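Local coordinates for iron uptake protein A2 (Synechocystis sp., PDB 2VOZ) that binds ferric iron in the periplasm and probably delivers it to an ABC transporter for import into the cell, at residues E66-E69 and R70-E74; A88-L91 and W92-E95. All coordinates share one frame; numbering follows the deposited sequence.

Contact 1 (66-69 with 70-74) lies in helix 64-74 and contact 2 (88-91 with 92-95) in helix 88-96, their centres about 13 Å apart. Along the chain they come in series: helix 64-74 links strands 56-61 and 82-86, which both pair in parallel with strand 35-40, as in the alpha/beta lobes of periplasmic binding proteins, and helix 88-96 follows. The two helices touch through Ile-68, whose CD1 is 3.7 Å from Ala-94 N and also meets Met-90 and Arg-93. The side chain of Met-90 in contact 2 is about 7 Å from that of the iron ligand Tyr-169, and that of Leu-67 in contact 1 about 9 Å from that of His-43; contact 1 also faces a second subunit.

Contact 1 of 2, residues E66-E69 and R70-E74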
ATOM      1  N   GLU B  66      19.221   8.731  -8.909  1.00  9.16           N
ATOM      2  CA  GLU B  66      19.670   7.361  -8.599  1.00 10.00           C
ATOM      3  C   GLU B  66      19.598   6.423  -9.803  1.00 10.26           C
ATOM      4  O   GLU B  66      20.494   5.589  -9.988  1.00 10.99           O
ATOM      5  CB  GLU B  66      18.875   6.744  -7.444  1.00  9.82           C
ATOM      6  CG  GLU B  66      19.125   7.421  -6.072  1.00  9.99           C
ATOM      7  CD  GLU B  66      18.208   6.801  -5.017  1.00 12.36           C
ATOM      8  OE1 GLU B  66      18.584   5.731  -4.483  1.00 12.45           O
ATOM      9  OE2 GLU B  66      17.112   7.376  -4.765  1.00 13.53           O
ATOM     10  N   LEU B  67      18.523   6.521 -10.571  1.00  9.92           N
ATOM     11  CA  LEU B  67      18.381   5.676 -11.758  1.00 10.24           C
ATOM     12  C   LEU B  67      19.471   6.014 -12.754  1.00  9.72           C
ATOM     13  O   LEU B  67      20.067   5.116 -13.367  1.00  9.82           O
ATOM     14  CB  LEU B  67      17.011   5.896 -12.384  1.00 10.61           C
ATOM     15  CG  LEU B  67      15.831   5.321 -11.616  1.00 10.77           C
ATOM     16  CD1 LEU B  67      14.553   5.773 -12.338  1.00 14.32           C
ATOM     17  CD2 LEU B  67      15.917   3.784 -11.551  1.00 11.19           C
ATOM     18  N   ILE B  68      19.755   7.299 -12.935  1.00  9.21           N
ATOM     19  CA  ILE B  68      20.801   7.668 -13.880  1.00 11.17           C
ATOM     20  C   ILE B  68      22.125   7.024 -13.438  1.00 11.44           C
ATOM     21  O   ILE B  68      22.866   6.438 -14.229  1.00 11.25           O
ATOM     22  CB  ILE B  68      20.935   9.225 -13.999  1.00 10.45           C
ATOM     23  CG1 ILE B  68      19.652   9.785 -14.660  1.00 10.27           C
ATOM     24  CG2 ILE B  68      22.219   9.590 -14.772  1.00 11.06           C
ATOM     25  CD1 ILE B  68      19.513  11.344 -14.599  1.00 12.12           C
ATOM     26  N   GLU B  69      22.420   7.117 -12.148  1.00 11.23           N
ATOM     27  CA  GLU B  69      23.651   6.552 -11.608  1.00 11.15           C
ATOM     28  C   GLU B  69      23.681   5.025 -11.659  1.00 10.86           C
ATOM     29  O   GLU B  69      24.739   4.425 -11.863  1.00 12.88           O
ATOM     30  CB  GLU B  69      23.810   7.018 -10.176  1.00 11.68           C
ATOM     31  CG  GLU B  69      24.032   8.527 -10.148  1.00 11.66           C
ATOM     32  CD  GLU B  69      24.110   9.063  -8.767  1.00 14.59           C
ATOM     33  OE1 GLU B  69      23.982   8.268  -7.802  1.00 13.62           O
ATOM     34  OE2 GLU B  69      24.304  10.291  -8.656  1.00 14.64           O
ATOM     35  N   ARG B  70      22.526   4.415 -11.474  1.00 10.35           N
ATOM     36  CA  ARG B  70      22.453   2.955 -11.567  1.00 10.41           C
ATOM     37  C   ARG B  70      22.816   2.555 -12.981  1.00 11.02           C
ATOM     38  O   ARG B  70      23.586   1.617 -13.166  1.00 12.64           O
ATOM     39  CB  ARG B  70      21.082   2.432 -11.199  1.00  9.53           C
ATOM     40  CG  ARG B  70      20.919   0.960 -11.500  1.00  9.72           C
ATOM     41  CD  ARG B  70      19.595   0.448 -10.992  1.00 11.31           C
ATOM     42  NE  ARG B  70      19.313  -0.883 -11.525  1.00 13.99           N
ATOM     43  CZ  ARG B  70      18.524  -1.779 -10.950  1.00 14.95           C
ATOM     44  NH1 ARG B  70      17.938  -1.524  -9.782  1.00 14.18           N
ATOM     45  NH2 ARG B  70      18.333  -2.936 -11.544  1.00 15.61           N
ATOM     46  N   ILE B  71      22.210   3.216 -13.964  1.00  9.90           N
ATOM     47  CA  ILE B  71      22.496   2.872 -15.374  1.00 10.69           C
ATOM     48  C   ILE B  71      23.970   3.101 -15.734  1.00 11.04           C
ATOM     49  O   ILE B  71      24.599   2.275 -16.382  1.00 10.36           O
ATOM     50  CB  ILE B  71      21.549   3.635 -16.340  1.00 11.08           C
ATOM     51  CG1 ILE B  71      20.082   3.248 -16.079  1.00 11.67           C
ATOM     52  CG2 ILE B  71      21.951   3.379 -17.804  1.00 14.38           C
ATOM     53  CD1 ILE B  71      19.091   4.310 -16.628  1.00 12.28           C
ATOM     54  N   GLN B  72      24.508   4.245 -15.330  1.00 11.76           N
ATOM     55  CA  GLN B  72      25.942   4.507 -15.490  1.00 13.27           C
ATOM     56  C   GLN B  72      26.767   3.356 -14.922  1.00 14.08           C
ATOM     57  O   GLN B  72      27.679   2.872 -15.602  1.00 13.95           O
ATOM     58  CB  GLN B  72      26.320   5.814 -14.786  1.00 13.81           C
ATOM     59  CG  GLN B  72      25.872   7.049 -15.533  1.00 14.93           C
ATOM     60  CD  GLN B  72      26.173   8.320 -14.737  1.00 16.69           C
ATOM     61  OE1 GLN B  72      25.562   8.584 -13.703  1.00 16.13           O
ATOM     62  NE2 GLN B  72      27.111   9.105 -15.223  1.00 17.35           N
ATOM     63  N   SER B  73      26.435   2.888 -13.707  1.00 12.91           N
ATOM     64  CA  SER B  73      27.182   1.811 -13.047  0.50 13.83           C
ATOM     65  C   SER B  73      27.141   0.547 -13.887  1.00 13.36           C
ATOM     66  O   SER B  73      28.139  -0.164 -14.009  1.00 14.97           O
ATOM     67  CB  SER B  73      26.589   1.481 -11.672  0.50 14.18           C
ATOM     68  OG  SER B  73      27.357   2.021 -10.613  0.50 15.23           O
ATOM     69  N   GLU B  74      25.970   0.270 -14.448  1.00 13.36           N
ATOM     70  CA  GLU B  74      25.750  -0.945 -15.295  1.00 14.17           C
ATOM     71  C   GLU B  74      26.538  -0.933 -16.597  1.00 14.37           C
ATOM     72  O   GLU B  74      26.804  -1.978 -17.193  1.00 14.83           O
ATOM     73  CB  GLU B  74      24.249  -1.128 -15.558  1.00 13.96           C
ATOM     74  CG  GLU B  74      23.564  -1.550 -14.277  1.00 14.50           C
ATOM     75  CD  GLU B  74      22.059  -1.459 -14.287  1.00 16.00           C
ATOM     76  OE1 GLU B  74      21.469  -1.010 -15.290  1.00 13.93           O
ATOM     77  OE2 GLU B  74      21.445  -1.884 -13.287  1.00 15.73           O
TER
HETATM   78  O   HOH W   1      25.503   3.232  -8.788  1.00 14.32           O
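The amide of Gln-72 reaches back along the helix to Ile-68 and Glu-69, its plane turned 41° from the carboxylate of Glu-69. Its OE1 does the touching, 3.5 Å from CA of Glu-69, 3.7 Å from the methyl CG2 of Ile-68 and 3.9 Å from CG of Glu-69. The Gln-72 and Ile-68 side chains run alongside each other and point the same way. With CG anti to its own carbonyl carbon (chi1 -75°), Gln-72 swings back over the preceding turn, and CG comes to 3.3 Å from Ile-68 O. Replacing the glutamine with an alanine is likely to uncover CG2 of Ile-68 and the stem of Glu-69. Beneath these side chains run i to i+4 helical bonds, among them Gln-72 N to Ile-68 O at 3.0 Å. Arg-70 NE reaches one turn ahead to Glu-74 OE2, a salt bridge of 2.9 Å, on the syn side of that oxygen but 33° out of the carboxylate plane. Glu-74 OE1 turns to Tyr-39 and Ser-78, so both carboxylate oxygens are engaged and its rotation is probably restricted. Leu-67, Arg-70 and Ile-71 pack on Tyr-39 of strand 35-40, while Ile-68 meets helix 88-96. A second subunit receives salt bridges from Glu-66, whose OE2 also hydrogen-bonds Ser-63 OG of its own chain, to its Arg-210, Glu-69 to its Arg-199 and Arg-70 to its Asp-235, so helix 64-74 joins the sheet and helix 88-96 to a neighbouring copy.

Contact 2 of 2, residues A88-L91 and W92-E95; sequences AGML and WRAE
Trp-92 N, Arg-93 N, Ala-94 N and Glu-95 N bond to the carbonyls of Ala-88, Gly-89, Met-90 and Leu-91 in i to i+4 order; the Gly-89 link is the longest, at 3.2 Å, with its donor 39° out of the carbonyl plane. Among the side chains, Met-90 and Arg-93 carry the contact. Met-90 SD lies over one face of the guanidinium, 3.6 Å from NH2 and 3.9 Å from CZ. Its chain is bent at both chi2 (-52°) and chi3, which folds the thioether back over Arg-93 and brings CE to 3.9 Å from Arg-93 CD. Gly-89 O is also approached by side chains: Arg-93 CG is 3.3 Å away, and CE3 of Trp-92 meets it at 3.9 Å with the oxygen in the plane of the indole, at its edge. The Trp-92 side chain packs on Gln-333 and Pro-334, while Leu-91 touches Thr-85, Phe-100 and Trp-123. The same Gln-333 accepts from Arg-93 NE and donates to Gly-89 O, tying helix 333-342 to this turn. Because Arg-93 NH2 also forms a salt bridge with Glu-65 of helix 64-74, the guanidinium is held through its N-H groups while the sulfur covers one face. This pairing of polar grip and thioether cover probably limits how far the arginine can turn between helices 64-74 and 333-342.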
ATOM      1  N   ALA B  88      12.088  17.820 -18.041  1.00  8.63           N
ATOM      2  CA  ALA B  88      13.041  17.843 -19.175  1.00  9.74           C
ATOM      3  C   ALA B  88      14.467  18.025 -18.659  1.00  9.10           C
ATOM      4  O   ALA B  88      15.439  17.649 -19.337  1.00  8.69           O
ATOM      5  CB  ALA B  88      12.703  18.947 -20.194  1.00 10.60           C
ATOM      6  N   GLY B  89      14.604  18.628 -17.484  1.00  8.00           N
ATOM      7  CA  GLY B  89      15.959  18.842 -16.885  1.00  8.96           C
ATOM      8  C   GLY B  89      16.578  17.499 -16.443  1.00 10.76           C
ATOM      9  O   GLY B  89      17.816  17.336 -16.420  1.00 11.55           O
ATOM     10  N   MET B  90      15.736  16.555 -16.041  1.00  9.71           N
ATOM     11  CA  MET B  90      16.214  15.213 -15.683  1.00  9.59           C
ATOM     12  C   MET B  90      16.497  14.362 -16.896  1.00  9.01           C
ATOM     13  O   MET B  90      17.478  13.631 -16.916  1.00  9.88           O
ATOM     14  CB  MET B  90      15.291  14.472 -14.687  1.00 10.06           C
ATOM     15  CG  MET B  90      15.155  15.168 -13.314  1.00 12.62           C
ATOM     16  SD  MET B  90      16.788  15.573 -12.515  1.00 17.55           S
ATOM     17  CE  MET B  90      17.561  13.987 -12.428  1.00 18.17           C
ATOM     18  N   LEU B  91      15.645  14.453 -17.914  1.00  8.56           N
ATOM     19  CA  LEU B  91      15.957  13.820 -19.184  1.00  7.53           C
ATOM     20  C   LEU B  91      17.285  14.326 -19.733  1.00  7.53           C
ATOM     21  O   LEU B  91      18.092  13.553 -20.249  1.00  7.49           O
ATOM     22  CB  LEU B  91      14.827  14.054 -20.180  1.00  7.78           C
ATOM     23  CG  LEU B  91      13.586  13.262 -19.729  1.00  7.15           C
ATOM     24  CD1 LEU B  91      12.306  13.821 -20.444  1.00 11.30           C
ATOM     25  CD2 LEU B  91      13.783  11.743 -19.961  1.00  8.39           C
ATOM     26  N   TRP B  92      17.525  15.625 -19.577  1.00  8.22           N
ATOM     27  CA  TRP B  92      18.778  16.195 -20.049  1.00  9.20           C
ATOM     28  C   TRP B  92      19.971  15.609 -19.257  1.00  8.89           C
ATOM     29  O   TRP B  92      21.013  15.321 -19.846  1.00 10.65           O
ATOM     30  CB  TRP B  92      18.717  17.730 -19.940  1.00  9.47           C
ATOM     31  CG  TRP B  92      20.042  18.439 -20.204  1.00 11.40           C
ATOM     32  CD1 TRP B  92      20.508  18.838 -21.419  1.00 12.24           C
ATOM     33  CD2 TRP B  92      21.023  18.848 -19.238  1.00 10.66           C
ATOM     34  NE1 TRP B  92      21.720  19.461 -21.287  1.00 14.02           N
ATOM     35  CE2 TRP B  92      22.066  19.486 -19.964  1.00 11.89           C
ATOM     36  CE3 TRP B  92      21.148  18.708 -17.845  1.00 11.71           C
ATOM     37  CZ2 TRP B  92      23.204  19.989 -19.356  1.00 13.42           C
ATOM     38  CZ3 TRP B  92      22.288  19.224 -17.230  1.00 12.87           C
ATOM     39  CH2 TRP B  92      23.296  19.868 -17.986  1.00 13.04           C
ATOM     40  N   ARG B  93      19.860  15.442 -17.949  1.00  9.80           N
ATOM     41  CA  ARG B  93      20.972  14.835 -17.202  1.00 10.40           C
ATOM     42  C   ARG B  93      21.274  13.430 -17.693  1.00 10.31           C
ATOM     43  O   ARG B  93      22.450  13.037 -17.795  1.00 11.28           O
ATOM     44  CB  ARG B  93      20.723  14.817 -15.711  1.00  9.74           C
ATOM     45  CG  ARG B  93      20.675  16.205 -15.140  1.00 10.24           C
ATOM     46  CD  ARG B  93      20.626  16.142 -13.601  1.00 11.69           C
ATOM     47  NE  ARG B  93      20.342  17.481 -13.083  1.00 16.10           N
ATOM     48  CZ  ARG B  93      19.951  17.736 -11.835  1.00 18.73           C
ATOM     49  NH1 ARG B  93      19.720  18.993 -11.475  1.00 17.86           N
ATOM     50  NH2 ARG B  93      19.816  16.744 -10.946  1.00 17.83           N
ATOM     51  N   ALA B  94      20.222  12.680 -18.031  1.00  9.14           N
ATOM     52  CA  ALA B  94      20.385  11.348 -18.627  1.00 10.32           C
ATOM     53  C   ALA B  94      21.092  11.418 -19.998  1.00 11.91           C
ATOM     54  O   ALA B  94      22.003  10.649 -20.287  1.00 11.96           O
ATOM     55  CB  ALA B  94      19.016  10.662 -18.780  1.00 10.83           C
ATOM     56  N   GLU B  95      20.653  12.363 -20.821  1.00 13.18           N
ATOM     57  CA  GLU B  95      21.189  12.640 -22.134  1.00 15.78           C
ATOM     58  C   GLU B  95      22.674  12.961 -22.028  1.00 16.94           C
ATOM     59  O   GLU B  95      23.515  12.461 -22.795  1.00 16.68           O
ATOM     60  CB  GLU B  95      20.448  13.884 -22.585  1.00 17.37           C
ATOM     61  CG  GLU B  95      19.872  13.911 -23.929  1.00 21.92           C
ATOM     62  CD  GLU B  95      19.575  15.362 -24.264  1.00 23.09           C
ATOM     63  OE1 GLU B  95      20.431  15.976 -24.945  1.00 23.71           O
ATOM     64  OE2 GLU B  95      18.563  15.900 -23.753  1.00 18.56           O
TER